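Local atomic coordinates of replication protein (Sphinx1.76-related DNA, PDB entry 6H24), a protein that probably acts in initiating replication of plasmid DNA, the chain here being the protein's N-terminal winged-helix (WH1) domain, a dimer in the crystal. Residues G38-N42 / I112-V118; L74-S80 / I92-S98. The contacts are given in a common frame with arbitrary orientation. Numbering follows the deposited sequence.

Contact 2 is nested inside the loop that contact 1 closes: 38-42 comes first, then 74-80 and 92-98, finally 112-118. Their centres lie about 12 Å apart and they meet directly, Ile-112 O lying 2.9 Å from Ser-98 N and Ala-114 N 3.0 Å from Trp-96 O, both probable hydrogen bonds. The first pairs strand 108-113 with strand 97-103 in the three-stranded antiparallel sheet, the second lies just beyond the strand ends, and residues 78-80 and 92-95 belong to the separate hairpin 78-85/88-95. Contact 2 thus marks where the chain passes from hairpin to sheet, and contact 1 where it leaves the sheet. Both touch the second subunit, so this WH1 junction borders the dimer interface.

Contact 1 of 2, residues G38-N42 / I112-V118; sequences GINAN and IFAPAVV
Ala-41, the buried residue of an irregular loop, sets its CB against Pro-115 CB (3.9 Å) and Val-118 CG2 (4.3 Å). Residues 38-40 are extended; Ala-41 bends the chain (phi/psi -85/4), and an Asx turn holds the bend, Asn-42 N donating to Asn-40 OD1 at 2.8 Å with Asn-40 chi1 p. CA atoms come closest at Ala-41/Pro-115 (5.0 Å) and Asn-40/Val-118 (5.9 Å). Ile-39 (m, t) brings CG2 to 3.9 Å from Phe-113 CD2, and Ile-112 CG2 lies 3.4 Å from Ala-41 O. No direct hydrogen bond joins the segments; water 1 donates to Asn-40 O (2.7 Å) and accepts from Phe-113 N (2.9 Å), while water 2 lies 2.8 Å from both Ala-41 O and Phe-113 O. After strand residues 112-113, residues 115-117 coil helically. Ile-121 of helix 121-128 touches both Ile-39 and Phe-113. This is apolar packing, supplemented by bridging waters, of the loop between helix 19-34 and strand 45-48 onto the end of the last sheet strand in a winged-helix domain.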
loop_
_atom_site.group_PDB
_atom_site.type_symbol
_atom_site.label_atom_id
_atom_site.label_comp_id
_atom_site.label_asym_id
_atom_site.label_seq_id
_atom_site.Cartn_x
_atom_site.Cartn_y
_atom_site.Cartn_z
ATOM N N GLY A 38 -16.830 -7.330 3.755
ATOM C CA GLY A 38 -16.403 -6.128 4.433
ATOM C C GLY A 38 -15.205 -5.498 3.752
ATOM O O GLY A 38 -14.584 -6.073 2.857
ATOM N N ILE A 39 -14.873 -4.293 4.199
ATOM C CA ILE A 39 -13.754 -3.534 3.649
ATOM C C ILE A 39 -12.678 -3.417 4.717
ATOM O O ILE A 39 -12.924 -2.892 5.811
ATOM C CB ILE A 39 -14.200 -2.159 3.135
ATOM C CG1 ILE A 39 -15.235 -2.364 2.020
ATOM C CG2 ILE A 39 -13.012 -1.354 2.612
ATOM C CD1 ILE A 39 -15.746 -1.096 1.404
ATOM N N ASN A 40 -11.486 -3.915 4.397
ATOM C CA ASN A 40 -10.372 -3.914 5.333
ATOM C C ASN A 40 -9.077 -3.832 4.527
ATOM O O ASN A 40 -9.091 -3.803 3.296
ATOM C CB ASN A 40 -10.411 -5.154 6.238
ATOM C CG ASN A 40 -10.358 -6.451 5.448
ATOM O OD1 ASN A 40 -9.367 -6.741 4.795
ATOM N ND2 ASN A 40 -11.429 -7.243 5.519
ATOM N N ALA A 41 -7.953 -3.785 5.237
ATOM C CA ALA A 41 -6.662 -3.569 4.592
ATOM C C ALA A 41 -6.029 -4.846 4.056
ATOM O O ALA A 41 -4.904 -4.792 3.556
ATOM C CB ALA A 41 -5.693 -2.899 5.574
ATOM N N ASN A 42 -6.717 -5.983 4.139
ATOM C CA ASN A 42 -6.172 -7.253 3.684
ATOM C C ASN A 42 -6.875 -7.858 2.478
ATOM O O ASN A 42 -6.207 -8.485 1.652
ATOM C CB ASN A 42 -6.218 -8.281 4.824
ATOM C CG ASN A 42 -4.928 -8.345 5.594
ATOM O OD1 ASN A 42 -3.974 -8.997 5.172
ATOM N ND2 ASN A 42 -4.877 -7.646 6.721
ATOM N N ILE A 112 -7.149 -3.284 -3.107
ATOM C CA ILE A 112 -7.126 -3.299 -1.650
ATOM C C ILE A 112 -6.847 -1.885 -1.162
ATOM O O ILE A 112 -5.849 -1.279 -1.558
ATOM C CB ILE A 112 -6.078 -4.264 -1.078
ATOM C CG1 ILE A 112 -6.213 -5.664 -1.681
ATOM C CG2 ILE A 112 -6.242 -4.334 0.443
ATOM C CD1 ILE A 112 -5.213 -6.675 -1.123
ATOM N N PHE A 113 -7.708 -1.368 -0.296
ATOM C CA PHE A 113 -7.469 -0.050 0.271
ATOM C C PHE A 113 -6.344 -0.089 1.293
ATOM O O PHE A 113 -6.192 -1.057 2.045
ATOM C CB PHE A 113 -8.744 0.488 0.919
ATOM C CG PHE A 113 -9.779 0.917 -0.067
ATOM C CD1 PHE A 113 -9.605 2.072 -0.811
ATOM C CD2 PHE A 113 -10.918 0.161 -0.273
ATOM C CE1 PHE A 113 -10.553 2.474 -1.730
ATOM C CE2 PHE A 113 -11.873 0.557 -1.194
ATOM C CZ PHE A 113 -11.698 1.719 -1.915
ATOM N N ALA A 114 -5.564 0.990 1.326
ATOM C CA ALA A 114 -4.529 1.149 2.329
ATOM C C ALA A 114 -5.154 1.319 3.711
ATOM O O ALA A 114 -6.274 1.822 3.840
ATOM C CB ALA A 114 -3.659 2.354 2.003
ATOM N N PRO A 115 -4.443 0.924 4.769
ATOM C CA PRO A 115 -5.091 0.936 6.098
ATOM C C PRO A 115 -5.500 2.313 6.588
ATOM O O PRO A 115 -6.477 2.420 7.335
ATOM C CB PRO A 115 -4.043 0.292 7.019
ATOM C CG PRO A 115 -2.741 0.337 6.261
ATOM C CD PRO A 115 -3.095 0.326 4.796
ATOM N N ALA A 116 -4.819 3.381 6.181
ATOM C CA ALA A 116 -5.230 4.709 6.626
ATOM C C ALA A 116 -6.574 5.118 6.035
ATOM O O ALA A 116 -7.300 5.925 6.643
ATOM C CB ALA A 116 -4.171 5.740 6.238
ATOM N N VAL A 117 -6.911 4.589 4.863
ATOM C CA VAL A 117 -8.132 4.966 4.164
ATOM C C VAL A 117 -9.333 4.158 4.646
ATOM O O VAL A 117 -10.457 4.676 4.672
ATOM C CB VAL A 117 -7.902 4.796 2.652
ATOM C CG1 VAL A 117 -9.185 5.021 1.881
ATOM C CG2 VAL A 117 -6.809 5.762 2.183
ATOM N N VAL A 118 -9.103 2.907 5.050
ATOM C CA VAL A 118 -10.205 2.019 5.423
ATOM C C VAL A 118 -11.207 2.684 6.371
ATOM O O VAL A 118 -12.419 2.569 6.132
ATOM C CB VAL A 118 -9.650 0.704 5.979
ATOM C CG1 VAL A 118 -10.752 -0.112 6.615
ATOM C CG2 VAL A 118 -8.954 -0.114 4.892
HETATM O O HOH W 1 -9.857 -3.014 0.844
HETATM O O HOH W 2 -3.777 -2.479 2.427
#

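Contact 2 of 2, residues L74-S80 / I92-S98; sequences LFARQFS and ITSRWVS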
loop_
_atom_site.group_PDB
_atom_site.type_symbol
_atom_site.label_atom_id
_atom_site.label_comp_id
_atom_site.label_asym_id
_atom_site.label_seq_id
_atom_site.Cartn_x
_atom_site.Cartn_y
_atom_site.Cartn_z
ATOM N N LEU A 74 -5.037 5.601 -9.698
ATOM C CA LEU A 74 -5.263 5.661 -8.257
ATOM C C LEU A 74 -4.082 5.083 -7.487
ATOM O O LEU A 74 -3.692 5.607 -6.436
ATOM C CB LEU A 74 -6.549 4.906 -7.916
ATOM C CG LEU A 74 -6.957 4.871 -6.445
ATOM C CD1 LEU A 74 -7.124 6.281 -5.938
ATOM C CD2 LEU A 74 -8.241 4.076 -6.241
ATOM N N PHE A 75 -3.521 3.985 -7.990
ATOM C CA PHE A 75 -2.363 3.337 -7.375
ATOM C C PHE A 75 -1.160 4.273 -7.304
ATOM O O PHE A 75 -0.344 4.159 -6.386
ATOM C CB PHE A 75 -2.083 2.067 -8.185
ATOM C CG PHE A 75 -0.960 1.216 -7.674
ATOM C CD1 PHE A 75 -1.163 0.283 -6.676
ATOM C CD2 PHE A 75 0.291 1.304 -8.254
ATOM C CE1 PHE A 75 -0.134 -0.525 -6.244
ATOM C CE2 PHE A 75 1.333 0.499 -7.820
ATOM C CZ PHE A 75 1.120 -0.416 -6.813
ATOM N N ALA A 76 -1.056 5.239 -8.218
ATOM C CA ALA A 76 0.079 6.152 -8.221
ATOM C C ALA A 76 -0.016 7.264 -7.184
ATOM O O ALA A 76 0.990 7.940 -6.935
ATOM C CB ALA A 76 0.228 6.782 -9.607
ATOM N N ARG A 77 -1.175 7.462 -6.567
ATOM C CA ARG A 77 -1.395 8.619 -5.712
ATOM C C ARG A 77 -0.940 8.372 -4.272
ATOM O O ARG A 77 -0.793 7.235 -3.814
ATOM C CB ARG A 77 -2.875 9.001 -5.734
ATOM C CG ARG A 77 -3.376 9.345 -7.129
ATOM C CD ARG A 77 -4.746 9.967 -7.092
ATOM N NE ARG A 77 -5.258 10.168 -8.439
ATOM C CZ ARG A 77 -4.989 11.228 -9.189
ATOM N NH1 ARG A 77 -4.218 12.200 -8.718
ATOM N NH2 ARG A 77 -5.490 11.320 -10.412
ATOM N N GLN A 78 -0.738 9.477 -3.556
ATOM C CA GLN A 78 -0.354 9.457 -2.149
ATOM C C GLN A 78 -0.921 10.700 -1.473
ATOM O O GLN A 78 -1.262 11.689 -2.131
ATOM C CB GLN A 78 1.173 9.397 -1.989
ATOM C CG GLN A 78 1.923 10.598 -2.562
ATOM C CD GLN A 78 3.437 10.465 -2.439
ATOM O OE1 GLN A 78 4.056 11.074 -1.568
ATOM N NE2 GLN A 78 4.030 9.651 -3.299
ATOM N N PHE A 79 -1.044 10.633 -0.147
ATOM C CA PHE A 79 -1.417 11.800 0.650
ATOM C C PHE A 79 -0.682 11.749 1.985
ATOM O O PHE A 79 -0.240 10.688 2.436
ATOM C CB PHE A 79 -2.944 11.890 0.847
ATOM C CG PHE A 79 -3.529 10.806 1.713
ATOM C CD1 PHE A 79 -3.731 9.526 1.218
ATOM C CD2 PHE A 79 -3.936 11.087 3.005
ATOM C CE1 PHE A 79 -4.286 8.537 2.016
ATOM C CE2 PHE A 79 -4.494 10.106 3.805
ATOM C CZ PHE A 79 -4.676 8.835 3.310
ATOM N N SER A 80 -0.546 12.921 2.611
ATOM C CA SER A 80 0.258 13.077 3.815
ATOM C C SER A 80 -0.541 13.775 4.907
ATOM O O SER A 80 -1.440 14.577 4.633
ATOM C CB SER A 80 1.535 13.871 3.529
ATOM O OG SER A 80 2.353 13.187 2.597
ATOM N N ILE A 92 3.156 11.199 8.421
ATOM C CA ILE A 92 2.790 10.007 7.662
ATOM C C ILE A 92 2.568 10.335 6.191
ATOM O O ILE A 92 2.017 11.390 5.848
ATOM C CB ILE A 92 1.519 9.361 8.250
ATOM C CG1 ILE A 92 1.804 8.844 9.659
ATOM C CG2 ILE A 92 1.011 8.247 7.362
ATOM C CD1 ILE A 92 0.566 8.405 10.399
ATOM N N THR A 93 2.995 9.423 5.321
ATOM C CA THR A 93 2.577 9.408 3.924
ATOM C C THR A 93 1.922 8.065 3.625
ATOM O O THR A 93 2.480 7.011 3.952
ATOM C CB THR A 93 3.753 9.653 2.986
ATOM O OG1 THR A 93 4.391 10.882 3.346
ATOM C CG2 THR A 93 3.273 9.735 1.546
ATOM N N SER A 94 0.747 8.101 2.992
ATOM C CA SER A 94 -0.048 6.906 2.742
ATOM C C SER A 94 -0.446 6.830 1.279
ATOM O O SER A 94 -0.579 7.851 0.605
ATOM C CB SER A 94 -1.337 6.880 3.604
ATOM O OG SER A 94 -2.132 5.731 3.340
ATOM N N ARG A 95 -0.624 5.602 0.798
ATOM C CA ARG A 95 -1.305 5.347 -0.455
ATOM C C ARG A 95 -2.820 5.374 -0.255
ATOM O O ARG A 95 -3.323 5.327 0.869
ATOM C CB ARG A 95 -0.895 3.986 -1.023
ATOM C CG ARG A 95 0.581 3.870 -1.413
ATOM C CD ARG A 95 0.949 4.884 -2.461
ATOM N NE ARG A 95 2.335 4.738 -2.897
ATOM C CZ ARG A 95 2.912 5.499 -3.805
ATOM N NH1 ARG A 95 2.231 6.460 -4.421
ATOM N NH2 ARG A 95 4.183 5.292 -4.126
ATOM N N TRP A 96 -3.547 5.453 -1.373
ATOM C CA TRP A 96 -4.980 5.166 -1.362
ATOM C C TRP A 96 -5.230 3.660 -1.376
ATOM O O TRP A 96 -6.077 3.157 -0.630
ATOM C CB TRP A 96 -5.660 5.806 -2.579
ATOM C CG TRP A 96 -5.808 7.281 -2.507
ATOM C CD1 TRP A 96 -4.826 8.213 -2.672
ATOM C CD2 TRP A 96 -7.026 8.013 -2.298
ATOM N NE1 TRP A 96 -5.352 9.479 -2.565
ATOM C CE2 TRP A 96 -6.701 9.384 -2.333
ATOM C CE3 TRP A 96 -8.355 7.639 -2.092
ATOM C CZ2 TRP A 96 -7.654 10.383 -2.154
ATOM C CZ3 TRP A 96 -9.299 8.632 -1.913
ATOM C CH2 TRP A 96 -8.947 9.988 -1.950
ATOM N N VAL A 97 -4.492 2.936 -2.214
ATOM C CA VAL A 97 -4.618 1.494 -2.370
ATOM C C VAL A 97 -3.221 0.879 -2.301
ATOM O O VAL A 97 -2.248 1.464 -2.789
ATOM C CB VAL A 97 -5.319 1.132 -3.699
ATOM C CG1 VAL A 97 -6.787 1.528 -3.678
ATOM C CG2 VAL A 97 -4.619 1.819 -4.884
ATOM N N SER A 98 -3.119 -0.284 -1.662
ATOM C CA SER A 98 -1.855 -0.997 -1.559
ATOM C C SER A 98 -1.623 -1.960 -2.713
ATOM O O SER A 98 -0.478 -2.393 -2.926
ATOM C CB SER A 98 -1.807 -1.787 -0.248
ATOM O OG SER A 98 -2.914 -2.669 -0.158
HETATM O O HOH W 3 -2.516 5.070 -4.038
HETATM O O HOH W 4 -0.150 2.508 -4.246
HETATM O O HOH W 5 -3.799 11.758 -3.221
#
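Two backbone hydrogen bonds, Ser-94 N to Phe-79 O (2.8 Å) and Phe-79 N to Ser-94 O (2.9 Å), define an antiparallel hydrogen-bonded pair. At the next, non-hydrogen-bonded pair, Ser-80 OG and Thr-93 OG1 share a hydrogen bond of 3.2 Å. Arg-95 NH1 donates to Arg-77 O (3.2 Å, 172°), while its NH2 bonds to Phe-75 O of the second subunit. Water 3 accepts from Trp-96 N (2.9 Å) and lies 2.7 Å from Leu-74 O and 2.8 Å from Arg-77 O, linking helix 60-75 to Trp-96; water 5 bridges Gln-78 O and Trp-96 NE1, 2.8 Å from each. Strands 78-85 and 88-95 form an additional hairpin between helix 60-75 and strand 97-103 of the winged-helix fold, and residues 92-94 pair antiparallel with the second subunit, continuing the sheet. The Phe-79 ring presents its edge to the Trp-96 face (centroids 5.5 Å, planes at 61°) and receives an off-centre CH-pi contact from Ser-94 CB. Farther out, Leu-74 CD1 meets Trp-96 CB at 3.7 Å.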